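Local structure of racemase, putative (Roseobacter denitrificans, 3TCS) at residues K26-F31 and G37-T42; R67-W72 and R101-G106; D149-L154 and R194-D199; G183-I188 and I216-M221; F317-L322 and T352-E357. The protein binds magnesium and is a putative racemase of the enolase superfamily that may act as a hydro-lyase. All blocks are in the same frame, centred on the assembly; numbering follows the deposited sequence.

Contact 1. Residues K26-F31 and G37-T42; sequences KAIETF and GFVRVT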
# COMPACT_ATOMS: atom_id res chain seq x y z
N LYS B 26 25.31 -9.26 -6.30
CA LYS B 26 25.56 -9.58 -7.69
C LYS B 26 24.28 -10.08 -8.34
O LYS B 26 24.00 -9.78 -9.50
CB LYS B 26 26.65 -10.65 -7.76
CG LYS B 26 26.97 -11.20 -9.14
CD LYS B 26 28.01 -12.30 -9.01
CE LYS B 26 28.40 -12.88 -10.36
NZ LYS B 26 29.43 -13.96 -10.18
N ALA B 27 23.49 -10.83 -7.57
CA ALA B 27 22.26 -11.39 -8.10
C ALA B 27 21.17 -11.62 -7.05
O ALA B 27 21.45 -11.80 -5.87
CB ALA B 27 22.55 -12.71 -8.80
N ILE B 28 19.93 -11.60 -7.53
CA ILE B 28 18.76 -11.85 -6.70
C ILE B 28 17.86 -12.76 -7.53
O ILE B 28 17.46 -12.42 -8.64
CB ILE B 28 17.98 -10.56 -6.38
CG1 ILE B 28 18.88 -9.59 -5.61
CG2 ILE B 28 16.74 -10.89 -5.55
CD1 ILE B 28 18.27 -8.23 -5.41
N GLU B 29 17.58 -13.94 -6.98
CA GLU B 29 16.74 -14.94 -7.66
C GLU B 29 15.54 -15.28 -6.80
O GLU B 29 15.62 -15.27 -5.58
CB GLU B 29 17.54 -16.22 -7.88
CG GLU B 29 18.77 -16.06 -8.74
CD GLU B 29 19.74 -17.21 -8.55
OE1 GLU B 29 20.45 -17.22 -7.52
OE2 GLU B 29 19.78 -18.10 -9.41
N THR B 30 14.42 -15.61 -7.45
CA THR B 30 13.22 -16.00 -6.73
C THR B 30 12.73 -17.34 -7.28
O THR B 30 12.88 -17.63 -8.47
CB THR B 30 12.08 -14.96 -6.86
OG1 THR B 30 11.89 -14.62 -8.23
CG2 THR B 30 12.42 -13.69 -6.08
N PHE B 31 12.16 -18.15 -6.39
CA PHE B 31 11.63 -19.47 -6.71
C PHE B 31 10.26 -19.41 -6.05
O PHE B 31 10.17 -19.41 -4.82
CB PHE B 31 12.51 -20.53 -6.06
CG PHE B 31 13.97 -20.40 -6.41
CD1 PHE B 31 14.53 -21.16 -7.43
CD2 PHE B 31 14.77 -19.48 -5.73
CE1 PHE B 31 15.87 -21.02 -7.77
CE2 PHE B 31 16.11 -19.33 -6.06
CZ PHE B 31 16.67 -20.10 -7.09
N GLY B 37 7.06 -17.79 -2.00
CA GLY B 37 8.23 -17.63 -2.85
C GLY B 37 9.49 -17.38 -2.04
O GLY B 37 9.49 -16.57 -1.11
N PHE B 38 10.56 -18.09 -2.37
CA PHE B 38 11.82 -17.94 -1.67
C PHE B 38 12.79 -17.10 -2.49
O PHE B 38 12.71 -17.05 -3.72
CB PHE B 38 12.42 -19.32 -1.38
CG PHE B 38 11.57 -20.16 -0.48
CD1 PHE B 38 11.44 -19.84 0.87
CD2 PHE B 38 10.85 -21.24 -0.98
CE1 PHE B 38 10.61 -20.58 1.72
CE2 PHE B 38 10.01 -21.99 -0.14
CZ PHE B 38 9.89 -21.66 1.20
N VAL B 39 13.70 -16.43 -1.79
CA VAL B 39 14.67 -15.57 -2.44
C VAL B 39 16.10 -15.98 -2.12
O VAL B 39 16.42 -16.29 -0.98
CB VAL B 39 14.50 -14.10 -1.98
CG1 VAL B 39 15.48 -13.19 -2.72
CG2 VAL B 39 13.06 -13.65 -2.20
N ARG B 40 16.95 -16.01 -3.13
CA ARG B 40 18.35 -16.33 -2.90
C ARG B 40 19.16 -15.14 -3.39
O ARG B 40 18.97 -14.68 -4.52
CB ARG B 40 18.78 -17.60 -3.66
CG ARG B 40 20.26 -17.91 -3.48
CD ARG B 40 20.64 -19.28 -4.04
NE ARG B 40 20.49 -19.34 -5.49
CZ ARG B 40 20.62 -20.46 -6.20
NH1 ARG B 40 20.90 -21.60 -5.60
NH2 ARG B 40 20.46 -20.43 -7.52
N VAL B 41 20.04 -14.63 -2.54
CA VAL B 41 20.89 -13.51 -2.95
C VAL B 41 22.32 -14.01 -3.04
O VAL B 41 22.72 -14.92 -2.30
CB VAL B 41 20.82 -12.32 -1.96
CG1 VAL B 41 19.41 -11.74 -1.94
CG2 VAL B 41 21.25 -12.77 -0.56
N THR B 42 23.08 -13.43 -3.96
CA THR B 42 24.47 -13.81 -4.16
C THR B 42 25.35 -12.56 -4.20
O THR B 42 25.07 -11.64 -4.96
CB THR B 42 24.66 -14.55 -5.51
OG1 THR B 42 23.76 -15.67 -5.57
CG2 THR B 42 26.09 -15.05 -5.64
O HOH W 1 21.11 -14.95 -6.27
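Glu29 and Arg40 are cross-strand neighbours on one face of a beta hairpin, strands 25-32 and 37-43 of the N-terminal domain's antiparallel sheet. The tight part of the contact is the face of Ile28, Thr30, Val39 and Val41: Ile28 CG2 lies alongside Val39 CG1 at 3.9 Å, and helix 58-73 packs against Ile28 and Thr30. The other face is mixed, and is more open to solvent at Ala27, Arg40 and Thr42. There Arg40 CG is anti to the backbone N (chi1 177°) and the chain bends at chi3 (66°), turning the guanidinium back over the neighbouring strand. It grips Glu29 side-on, NE to OE1 at 2.9 Å and NH2 to OE2 at 3.1 Å, the NE approaching from above the carboxylate plane; Tyr383 gives OE2 a second partner. Phe31 CZ sits over one guanidinium face, with the ring nearly perpendicular to it. An alanine at Arg40 would remove both nitrogens and is likely to leave the Glu29 carboxylate without its charge partner and Phe31 CZ without its cover. A water lies within hydrogen-bonding distance of Glu29 OE1, Arg40 O and Thr42 OG1. At the far end the ladder breaks into a classic beta bulge: Thr42 O accepts from Lys26 N at 2.7 Å and from Ala27 N at 3.2 Å.

Contact 2. Residues R67-W72 and R101-G106; sequences RQVAPW and RRAMAG
Val69 CG2 carries the contact of residues 67-72, on helix 58-73, with residues 101-106 of helix 98-119. It touches Ala103 CB at 3.9 Å and Met104 CG at 4.0 Å, so one methyl bears on two successive residues. This branch lies anti to the carbonyl carbon of Val69 while CG1 is anti to the backbone N (chi1 -177°). The Met104 side chain runs across the valine at about a right angle, presenting its CG methylene; Leu85 and Thr89 of helix 81-91 also touch it. Further out, Leu100 and Val107 pack on Val69, and Thr61 and Leu65 on Ala103, so the two helices of the N-terminal domain are joined by a longer apolar seam. Helix 58-73 is kinked nearby, where the backbone N of Pro71 has no hydrogen to give. Beyond the seam lies the dimer interface: Arg67 forms a salt bridge with Asp59 of the second subunit, and Arg102 a cation-pi contact with Phe95 of the second subunit. Between the segments there is no hydrogen bond, and the contact rests on dispersion and on burial of all three side chains.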
# COMPACT_ATOMS: atom_id res chain seq x y z
N ARG B 67 10.89 -6.15 -10.55
CA ARG B 67 10.55 -4.91 -11.23
C ARG B 67 10.87 -3.66 -10.42
O ARG B 67 11.36 -2.66 -10.96
CB ARG B 67 9.06 -4.90 -11.57
CG ARG B 67 8.58 -3.72 -12.42
CD ARG B 67 8.99 -3.92 -13.88
NE ARG B 67 8.33 -5.08 -14.47
CZ ARG B 67 7.07 -5.08 -14.90
NH1 ARG B 67 6.33 -3.98 -14.84
NH2 ARG B 67 6.54 -6.20 -15.40
N GLN B 68 10.63 -3.73 -9.12
CA GLN B 68 10.81 -2.55 -8.28
C GLN B 68 11.78 -2.59 -7.11
O GLN B 68 12.00 -1.56 -6.47
CB GLN B 68 9.43 -2.12 -7.77
CG GLN B 68 8.47 -1.75 -8.90
CD GLN B 68 7.04 -1.61 -8.42
OE1 GLN B 68 6.30 -2.58 -8.34
NE2 GLN B 68 6.65 -0.38 -8.09
N VAL B 69 12.35 -3.74 -6.80
CA VAL B 69 13.29 -3.81 -5.69
C VAL B 69 14.71 -4.11 -6.16
O VAL B 69 15.64 -3.36 -5.86
CB VAL B 69 12.87 -4.87 -4.66
CG1 VAL B 69 13.83 -4.86 -3.48
CG2 VAL B 69 11.45 -4.59 -4.17
N ALA B 70 14.87 -5.20 -6.90
CA ALA B 70 16.17 -5.61 -7.40
C ALA B 70 16.97 -4.52 -8.12
O ALA B 70 18.18 -4.38 -7.91
CB ALA B 70 16.02 -6.83 -8.31
N PRO B 71 16.30 -3.73 -8.98
CA PRO B 71 17.03 -2.67 -9.70
C PRO B 71 17.75 -1.67 -8.80
O PRO B 71 18.78 -1.12 -9.18
CB PRO B 71 15.93 -2.01 -10.53
CG PRO B 71 14.98 -3.14 -10.79
CD PRO B 71 14.90 -3.80 -9.43
N TRP B 72 17.21 -1.44 -7.61
CA TRP B 72 17.82 -0.48 -6.69
C TRP B 72 18.82 -1.08 -5.72
O TRP B 72 19.59 -0.36 -5.08
CB TRP B 72 16.72 0.24 -5.90
CG TRP B 72 15.65 0.78 -6.78
CD1 TRP B 72 14.34 0.40 -6.81
CD2 TRP B 72 15.80 1.78 -7.80
NE1 TRP B 72 13.67 1.09 -7.79
CE2 TRP B 72 14.54 1.94 -8.42
CE3 TRP B 72 16.88 2.54 -8.25
CZ2 TRP B 72 14.33 2.84 -9.46
CZ3 TRP B 72 16.67 3.44 -9.30
CH2 TRP B 72 15.40 3.58 -9.89
N ARG B 101 6.69 -3.83 0.08
CA ARG B 101 7.28 -4.29 1.34
C ARG B 101 7.36 -5.80 1.39
O ARG B 101 8.33 -6.35 1.91
CB ARG B 101 6.49 -3.78 2.55
CG ARG B 101 6.79 -2.35 2.93
CD ARG B 101 6.20 -1.41 1.93
NE ARG B 101 6.56 -0.02 2.17
CZ ARG B 101 6.28 0.95 1.30
NH1 ARG B 101 5.65 0.64 0.17
NH2 ARG B 101 6.64 2.20 1.54
N ARG B 102 6.34 -6.47 0.86
CA ARG B 102 6.34 -7.94 0.84
C ARG B 102 7.54 -8.43 0.04
O ARG B 102 8.14 -9.46 0.36
CB ARG B 102 5.06 -8.46 0.17
CG ARG B 102 3.80 -8.30 0.99
CD ARG B 102 2.57 -8.69 0.16
NE ARG B 102 1.34 -8.57 0.93
CZ ARG B 102 0.61 -9.59 1.36
NH1 ARG B 102 0.99 -10.84 1.10
NH2 ARG B 102 -0.49 -9.37 2.07
N ALA B 103 7.87 -7.70 -1.02
CA ALA B 103 8.99 -8.05 -1.90
C ALA B 103 10.32 -7.72 -1.23
O ALA B 103 11.25 -8.54 -1.23
CB ALA B 103 8.87 -7.29 -3.23
N MET B 104 10.41 -6.52 -0.66
CA MET B 104 11.62 -6.10 0.04
C MET B 104 11.97 -7.09 1.14
O MET B 104 13.15 -7.37 1.39
CB MET B 104 11.43 -4.72 0.66
CG MET B 104 11.29 -3.58 -0.33
SD MET B 104 10.70 -2.07 0.48
CE MET B 104 11.89 -1.89 1.80
N ALA B 105 10.95 -7.61 1.82
CA ALA B 105 11.15 -8.55 2.92
C ALA B 105 11.94 -9.78 2.48
O ALA B 105 12.72 -10.33 3.25
CB ALA B 105 9.81 -8.97 3.51
N GLY B 106 11.72 -10.20 1.24
CA GLY B 106 12.42 -11.37 0.73
C GLY B 106 13.90 -11.13 0.55
O GLY B 106 14.73 -12.01 0.83

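Contact 3. Residues D149-L154 and R194-D199; sequences DEAERL and RELGDD
Helix 147-161 meets the C-terminal end of helix 184-196 most closely at Ala151 and Glu195, whose CA atoms are 6.1 Å apart, just before Gly197 leaves helical geometry with a positive phi of 92°. These are neighbouring outer helices of the TIM barrel, and strand 165-169 lies under them. Ala151 CB fits against the aliphatic part of Glu195, 3.7 Å from both CB and CG. Bending at chi2 (-57°) lets the glutamate put these methylenes on the alanine while its carboxylate turns to Arg194, whose NE donates to the anti lone pair of OE2 at 2.9 Å. An alanine in place of Glu195 has neither CG nor carboxylate, and would probably leave Ala151 CB less well covered and Arg194 NE without its mate. Leu196, on the inner side, spreads its two methyls along the first helix: CD2 lies 4.1 Å from Ala151 O, and CD1 is near the carbonyl of Leu154. Phe166 of the strand touches both Leu154 and Leu196. Elsewhere on helix 147-161, Arg153 holds Glu150 side-on, both nitrogens on one oxygen: NE reaches OE2 at 2.8 Å and NH2 meets the same atom, in the guanidinium plane, at 3.0 Å.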
# COMPACT_ATOMS: atom_id res chain seq x y z
N ASP B 149 -15.72 -28.17 18.87
CA ASP B 149 -14.65 -28.83 18.15
C ASP B 149 -13.33 -28.10 18.30
O ASP B 149 -12.27 -28.72 18.30
CB ASP B 149 -15.01 -28.97 16.66
CG ASP B 149 -16.09 -30.00 16.42
OD1 ASP B 149 -16.30 -30.84 17.32
OD2 ASP B 149 -16.72 -29.98 15.34
N GLU B 150 -13.40 -26.78 18.43
CA GLU B 150 -12.20 -25.97 18.61
C GLU B 150 -11.53 -26.33 19.93
O GLU B 150 -10.33 -26.58 19.99
CB GLU B 150 -12.55 -24.48 18.60
CG GLU B 150 -11.35 -23.56 18.82
CD GLU B 150 -10.53 -23.32 17.56
OE1 GLU B 150 -10.68 -22.24 16.95
OE2 GLU B 150 -9.74 -24.21 17.18
N ALA B 151 -12.32 -26.34 21.00
CA ALA B 151 -11.79 -26.67 22.32
C ALA B 151 -11.22 -28.09 22.32
O ALA B 151 -10.17 -28.34 22.90
CB ALA B 151 -12.89 -26.55 23.37
N GLU B 152 -11.92 -29.00 21.66
CA GLU B 152 -11.49 -30.39 21.61
C GLU B 152 -10.12 -30.56 20.95
O GLU B 152 -9.25 -31.22 21.51
CB GLU B 152 -12.55 -31.23 20.87
CG GLU B 152 -12.24 -32.72 20.78
CD GLU B 152 -13.42 -33.54 20.27
OE1 GLU B 152 -13.98 -33.19 19.21
OE2 GLU B 152 -13.78 -34.54 20.94
N ARG B 153 -9.92 -29.96 19.79
CA ARG B 153 -8.64 -30.11 19.12
C ARG B 153 -7.51 -29.38 19.87
O ARG B 153 -6.38 -29.85 19.89
CB ARG B 153 -8.71 -29.63 17.66
CG ARG B 153 -8.89 -28.13 17.46
CD ARG B 153 -8.61 -27.77 15.99
NE ARG B 153 -8.71 -26.33 15.74
CZ ARG B 153 -8.39 -25.75 14.59
NH1 ARG B 153 -7.93 -26.47 13.57
NH2 ARG B 153 -8.52 -24.44 14.45
N LEU B 154 -7.83 -28.25 20.49
CA LEU B 154 -6.80 -27.51 21.23
C LEU B 154 -6.44 -28.22 22.53
O LEU B 154 -5.28 -28.20 22.97
CB LEU B 154 -7.28 -26.09 21.49
CG LEU B 154 -7.43 -25.24 20.22
CD1 LEU B 154 -7.80 -23.80 20.59
CD2 LEU B 154 -6.12 -25.26 19.44
N ARG B 194 -13.38 -23.33 30.16
CA ARG B 194 -13.86 -24.56 30.77
C ARG B 194 -13.06 -25.77 30.32
O ARG B 194 -12.59 -26.55 31.14
CB ARG B 194 -15.33 -24.80 30.41
CG ARG B 194 -15.86 -26.13 30.92
CD ARG B 194 -17.29 -26.41 30.47
NE ARG B 194 -17.43 -26.54 29.02
CZ ARG B 194 -18.07 -25.67 28.25
NH1 ARG B 194 -18.64 -24.60 28.79
NH2 ARG B 194 -18.16 -25.87 26.94
N GLU B 195 -12.90 -25.90 29.01
CA GLU B 195 -12.20 -27.05 28.44
C GLU B 195 -10.69 -27.07 28.56
O GLU B 195 -10.11 -28.13 28.76
CB GLU B 195 -12.60 -27.21 26.97
CG GLU B 195 -14.08 -27.49 26.74
CD GLU B 195 -14.56 -28.73 27.49
OE1 GLU B 195 -13.86 -29.76 27.45
OE2 GLU B 195 -15.65 -28.67 28.11
N LEU B 196 -10.04 -25.91 28.42
CA LEU B 196 -8.58 -25.86 28.51
C LEU B 196 -8.04 -25.70 29.94
O LEU B 196 -6.85 -25.90 30.19
CB LEU B 196 -8.03 -24.75 27.61
CG LEU B 196 -7.93 -25.05 26.11
CD1 LEU B 196 -6.95 -26.20 25.89
CD2 LEU B 196 -9.29 -25.40 25.55
N GLY B 197 -8.92 -25.33 30.87
CA GLY B 197 -8.50 -25.19 32.25
C GLY B 197 -8.03 -23.82 32.68
O GLY B 197 -7.85 -22.92 31.85
N ASP B 198 -7.82 -23.65 33.98
CA ASP B 198 -7.39 -22.38 34.54
C ASP B 198 -5.89 -22.11 34.45
O ASP B 198 -5.46 -20.99 34.67
CB ASP B 198 -7.77 -22.30 36.02
CG ASP B 198 -9.22 -22.61 36.28
OD1 ASP B 198 -10.08 -22.10 35.53
OD2 ASP B 198 -9.49 -23.36 37.23
N ASP B 199 -5.11 -23.13 34.14
CA ASP B 199 -3.67 -22.94 34.10
C ASP B 199 -3.04 -22.71 32.74
O ASP B 199 -1.87 -23.03 32.52
CB ASP B 199 -2.98 -24.11 34.80
CG ASP B 199 -3.48 -24.31 36.23
OD1 ASP B 199 -3.58 -23.30 36.96
OD2 ASP B 199 -3.76 -25.46 36.62

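Contact 4. Residues G183-I188 and I216-M221; sequences GRTEEI and IEVGHM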
# COMPACT_ATOMS: atom_id res chain seq x y z
N GLY B 183 -24.26 -15.73 18.36
CA GLY B 183 -23.80 -16.31 19.60
C GLY B 183 -22.51 -17.11 19.62
O GLY B 183 -22.13 -17.63 20.67
N ARG B 184 -21.82 -17.21 18.49
CA ARG B 184 -20.58 -17.98 18.48
C ARG B 184 -19.54 -17.44 19.46
O ARG B 184 -18.92 -18.20 20.20
CB ARG B 184 -19.96 -18.02 17.08
CG ARG B 184 -18.70 -18.87 17.02
CD ARG B 184 -18.12 -18.98 15.62
NE ARG B 184 -16.99 -19.90 15.58
CZ ARG B 184 -15.77 -19.62 16.04
NH1 ARG B 184 -15.52 -18.43 16.58
NH2 ARG B 184 -14.81 -20.52 15.98
N THR B 185 -19.34 -16.13 19.47
CA THR B 185 -18.35 -15.53 20.36
C THR B 185 -18.74 -15.70 21.83
O THR B 185 -17.88 -16.00 22.67
CB THR B 185 -18.16 -14.03 20.06
OG1 THR B 185 -17.71 -13.89 18.70
CG2 THR B 185 -17.12 -13.42 20.99
N GLU B 186 -20.02 -15.52 22.13
CA GLU B 186 -20.51 -15.69 23.50
C GLU B 186 -20.25 -17.11 24.00
O GLU B 186 -19.99 -17.32 25.18
CB GLU B 186 -22.02 -15.39 23.57
CG GLU B 186 -22.40 -13.92 23.55
CD GLU B 186 -22.37 -13.30 22.16
OE1 GLU B 186 -22.10 -14.02 21.17
OE2 GLU B 186 -22.62 -12.08 22.06
N GLU B 187 -20.32 -18.08 23.10
CA GLU B 187 -20.10 -19.47 23.48
C GLU B 187 -18.63 -19.87 23.55
O GLU B 187 -18.22 -20.56 24.48
CB GLU B 187 -20.82 -20.41 22.50
CG GLU B 187 -20.41 -21.87 22.66
CD GLU B 187 -21.14 -22.80 21.71
OE1 GLU B 187 -21.52 -22.36 20.60
OE2 GLU B 187 -21.32 -23.99 22.06
N ILE B 188 -17.84 -19.42 22.59
CA ILE B 188 -16.43 -19.80 22.55
C ILE B 188 -15.61 -19.33 23.74
O ILE B 188 -14.69 -20.02 24.17
CB ILE B 188 -15.78 -19.34 21.21
CG1 ILE B 188 -14.56 -20.21 20.90
CG2 ILE B 188 -15.39 -17.87 21.29
CD1 ILE B 188 -14.00 -20.00 19.50
N ILE B 216 -16.02 -3.44 23.39
CA ILE B 216 -15.94 -3.28 24.83
C ILE B 216 -16.84 -4.30 25.53
O ILE B 216 -16.50 -4.82 26.59
CB ILE B 216 -16.30 -1.83 25.24
CG1 ILE B 216 -15.23 -0.87 24.72
CG2 ILE B 216 -16.41 -1.73 26.76
CD1 ILE B 216 -15.58 0.61 24.83
N GLU B 217 -18.00 -4.59 24.93
CA GLU B 217 -18.91 -5.58 25.50
C GLU B 217 -18.21 -6.94 25.44
O GLU B 217 -18.24 -7.71 26.40
CB GLU B 217 -20.21 -5.69 24.69
CG GLU B 217 -21.04 -4.42 24.60
CD GLU B 217 -22.41 -4.67 24.00
OE1 GLU B 217 -22.50 -5.39 22.97
OE2 GLU B 217 -23.41 -4.16 24.55
N VAL B 218 -17.59 -7.24 24.31
CA VAL B 218 -16.89 -8.51 24.17
C VAL B 218 -15.70 -8.52 25.14
O VAL B 218 -15.40 -9.55 25.74
CB VAL B 218 -16.39 -8.73 22.72
CG1 VAL B 218 -15.54 -9.99 22.64
CG2 VAL B 218 -17.59 -8.84 21.79
N GLY B 219 -15.06 -7.37 25.30
CA GLY B 219 -13.92 -7.27 26.20
C GLY B 219 -14.29 -7.66 27.63
O GLY B 219 -13.52 -8.31 28.33
N HIS B 220 -15.48 -7.25 28.05
CA HIS B 220 -15.95 -7.58 29.39
C HIS B 220 -16.13 -9.08 29.56
O HIS B 220 -15.83 -9.64 30.61
CB HIS B 220 -17.25 -6.83 29.67
CG HIS B 220 -17.06 -5.35 29.84
ND1 HIS B 220 -18.09 -4.44 29.70
CD2 HIS B 220 -15.96 -4.63 30.15
CE1 HIS B 220 -17.63 -3.22 29.91
NE2 HIS B 220 -16.34 -3.31 30.19
N MET B 221 -16.61 -9.75 28.51
CA MET B 221 -16.78 -11.20 28.57
C MET B 221 -15.42 -11.87 28.69
O MET B 221 -15.26 -12.83 29.43
CB MET B 221 -17.48 -11.72 27.32
CG MET B 221 -18.87 -11.15 27.09
SD MET B 221 -19.72 -12.06 25.78
CE MET B 221 -19.06 -11.29 24.33
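Helices 184-188 and 216-221 run nearly parallel, 19° apart, with axes 10.8 Å from each other at closest approach; Glu186 and Met221 have the nearest CA atoms, at 7.7 Å. Both belong to the outer layer of the TIM barrel, as successive helices separated by strand 201-205. At this spacing only side-chain atoms meet. On the buried side Thr185 CG2 touches Val218 CG1 at 4.1 Å, the two side chains crossing at about a right angle. Both methyls are anti to their own backbone N (chi1 of Val218 175°), while Thr185 OG1 is left to accept from Gly171 N. Toward the more exposed side Met221 reaches across, its bend at chi3 carrying CE toward Thr185 CG2. The Glu186 chain also folds, at chi2 (79°), and its carboxylate forms a salt bridge with Arg214, which also pairs with Glu217. Arg214 thus lies between two like charges and probably offsets their repulsion. Nearer the backbone, the Glu186 methylene CG rests 4.0 Å from Met221 SD.

Contact 5. Residues F317-L322 and T352-E357; sequences FTMHLL and TPYEIE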
# COMPACT_ATOMS: atom_id res chain seq x y z
N PHE B 317 11.50 -16.84 11.21
CA PHE B 317 12.10 -15.51 11.28
C PHE B 317 11.71 -14.86 12.61
O PHE B 317 12.53 -14.18 13.24
CB PHE B 317 11.60 -14.61 10.15
CG PHE B 317 11.93 -15.12 8.77
CD1 PHE B 317 13.03 -15.94 8.55
CD2 PHE B 317 11.16 -14.71 7.68
CE1 PHE B 317 13.37 -16.35 7.25
CE2 PHE B 317 11.50 -15.11 6.37
CZ PHE B 317 12.60 -15.93 6.16
N THR B 318 10.46 -15.07 13.01
CA THR B 318 9.95 -14.50 14.25
C THR B 318 10.64 -15.13 15.45
O THR B 318 10.95 -14.44 16.44
CB THR B 318 8.42 -14.70 14.35
OG1 THR B 318 7.79 -14.13 13.20
CG2 THR B 318 7.87 -14.03 15.59
N MET B 319 10.89 -16.43 15.37
CA MET B 319 11.58 -17.14 16.45
C MET B 319 12.96 -16.52 16.68
O MET B 319 13.35 -16.28 17.82
CB MET B 319 11.73 -18.63 16.09
CG MET B 319 10.44 -19.42 16.24
SD MET B 319 10.48 -20.99 15.33
CE MET B 319 12.00 -21.74 15.99
N HIS B 320 13.69 -16.24 15.61
CA HIS B 320 15.01 -15.63 15.75
C HIS B 320 14.90 -14.23 16.33
O HIS B 320 15.69 -13.84 17.19
CB HIS B 320 15.73 -15.55 14.40
CG HIS B 320 16.41 -16.81 13.99
ND1 HIS B 320 15.73 -17.91 13.51
CD2 HIS B 320 17.72 -17.15 13.97
CE1 HIS B 320 16.59 -18.87 13.22
NE2 HIS B 320 17.80 -18.44 13.49
N LEU B 321 13.91 -13.47 15.87
CA LEU B 321 13.72 -12.11 16.37
C LEU B 321 13.42 -12.12 17.86
O LEU B 321 14.00 -11.34 18.62
CB LEU B 321 12.57 -11.42 15.62
CG LEU B 321 12.32 -9.96 16.04
CD1 LEU B 321 13.45 -9.08 15.51
CD2 LEU B 321 10.99 -9.48 15.50
N LEU B 322 12.52 -13.00 18.29
CA LEU B 322 12.14 -13.09 19.69
C LEU B 322 13.28 -13.52 20.61
O LEU B 322 13.23 -13.26 21.81
CB LEU B 322 10.94 -14.03 19.85
CG LEU B 322 9.60 -13.50 19.33
CD1 LEU B 322 8.54 -14.58 19.48
CD2 LEU B 322 9.19 -12.25 20.11
N THR B 352 11.68 -29.92 8.86
CA THR B 352 10.90 -28.86 9.50
C THR B 352 11.62 -28.27 10.70
O THR B 352 12.23 -28.99 11.49
CB THR B 352 9.51 -29.36 9.96
OG1 THR B 352 8.76 -28.26 10.48
CG2 THR B 352 9.65 -30.42 11.04
N PRO B 353 11.59 -26.93 10.84
CA PRO B 353 12.24 -26.28 11.97
C PRO B 353 11.20 -26.03 13.07
O PRO B 353 11.49 -25.38 14.08
CB PRO B 353 12.73 -24.98 11.36
CG PRO B 353 11.57 -24.62 10.45
CD PRO B 353 11.24 -25.95 9.79
N TYR B 354 10.00 -26.56 12.86
CA TYR B 354 8.90 -26.32 13.78
C TYR B 354 8.46 -27.42 14.74
O TYR B 354 7.30 -27.46 15.14
CB TYR B 354 7.69 -25.84 12.97
CG TYR B 354 8.00 -24.60 12.14
CD1 TYR B 354 8.58 -23.48 12.72
CD2 TYR B 354 7.70 -24.56 10.78
CE1 TYR B 354 8.86 -22.34 11.97
CE2 TYR B 354 7.98 -23.42 10.02
CZ TYR B 354 8.56 -22.31 10.63
OH TYR B 354 8.81 -21.18 9.89
N GLU B 355 9.37 -28.31 15.11
CA GLU B 355 9.02 -29.37 16.05
C GLU B 355 8.85 -28.68 17.41
O GLU B 355 9.69 -27.88 17.82
CB GLU B 355 10.14 -30.41 16.14
CG GLU B 355 10.36 -31.21 14.87
CD GLU B 355 11.45 -32.26 15.03
OE1 GLU B 355 11.30 -33.14 15.90
OE2 GLU B 355 12.46 -32.19 14.29
N ILE B 356 7.75 -28.99 18.10
CA ILE B 356 7.49 -28.38 19.40
C ILE B 356 7.95 -29.26 20.56
O ILE B 356 7.70 -30.47 20.57
CB ILE B 356 5.98 -28.07 19.58
CG1 ILE B 356 5.54 -27.01 18.56
CG2 ILE B 356 5.70 -27.57 21.00
CD1 ILE B 356 6.14 -25.65 18.81
N GLU B 357 8.62 -28.65 21.53
CA GLU B 357 9.11 -29.35 22.71
C GLU B 357 8.39 -28.74 23.92
O GLU B 357 8.69 -27.62 24.33
CB GLU B 357 10.62 -29.15 22.87
CG GLU B 357 11.43 -29.40 21.60
CD GLU B 357 12.93 -29.20 21.79
OE1 GLU B 357 13.60 -28.83 20.81
OE2 GLU B 357 13.44 -29.43 22.92
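Met319 CG stands anti to its carbonyl carbon (chi1 -76°) and the chain then runs out to a bend at chi3 (54°), which brings SD to the rim of the Tyr354 ring. Tyr354, also with CG beside its backbone N (chi1 -57°), reaches back toward the helix to receive it. The sulfur is 4.0 Å from CE1 and 4.1 Å from CD1, lying in the ring plane: an edge-on Met-aromatic contact, with SD 5.2 Å from the ring centroid. Beyond it, Met319 CE approaches Pro353 O at 4.1 Å. The contact joins helix 314-322 of the TIM-barrel domain to the loop between strands 332-335 and 360-363, and Leu332, Ala361 and Val363 of those strands also pack on Met319. Pro353 CG lies over the centre of one ring face, 3.6 Å above the plane. The tyrosine hydroxyl is hydrogen-bonded to Ser312 O and Leu316 N, fixing the far end of the ring. Before it, an ST turn shapes the loop: Tyr354 N donates to Thr352 OG1 at 3.2 Å.

Contacts 1 and 2 come first along the chain and lie in the N-terminal domain, their centres 11 Å apart; they touch directly, Ile28 CD1 meeting Ala70 CA and Val39 CB meeting Gly106 O, so the sheet and the helices form one packed unit. Contacts 3 and 4 alternate along the chain and share helix 184-196, which meets helix 147-161 near one end and helix 212-224 near the other, with centres 16 Å apart. They lie across the chain's centre, with centres 41 to 46 Å from those of the first pair. Contact 5, last in sequence, is in the barrel domain too, but its centre is about 23 Å from contact 1 and 24 Å from contact 3. Sheet-helix packing thus builds the N-terminal domain, helix-helix and helix-loop packing the barrel's outer layer.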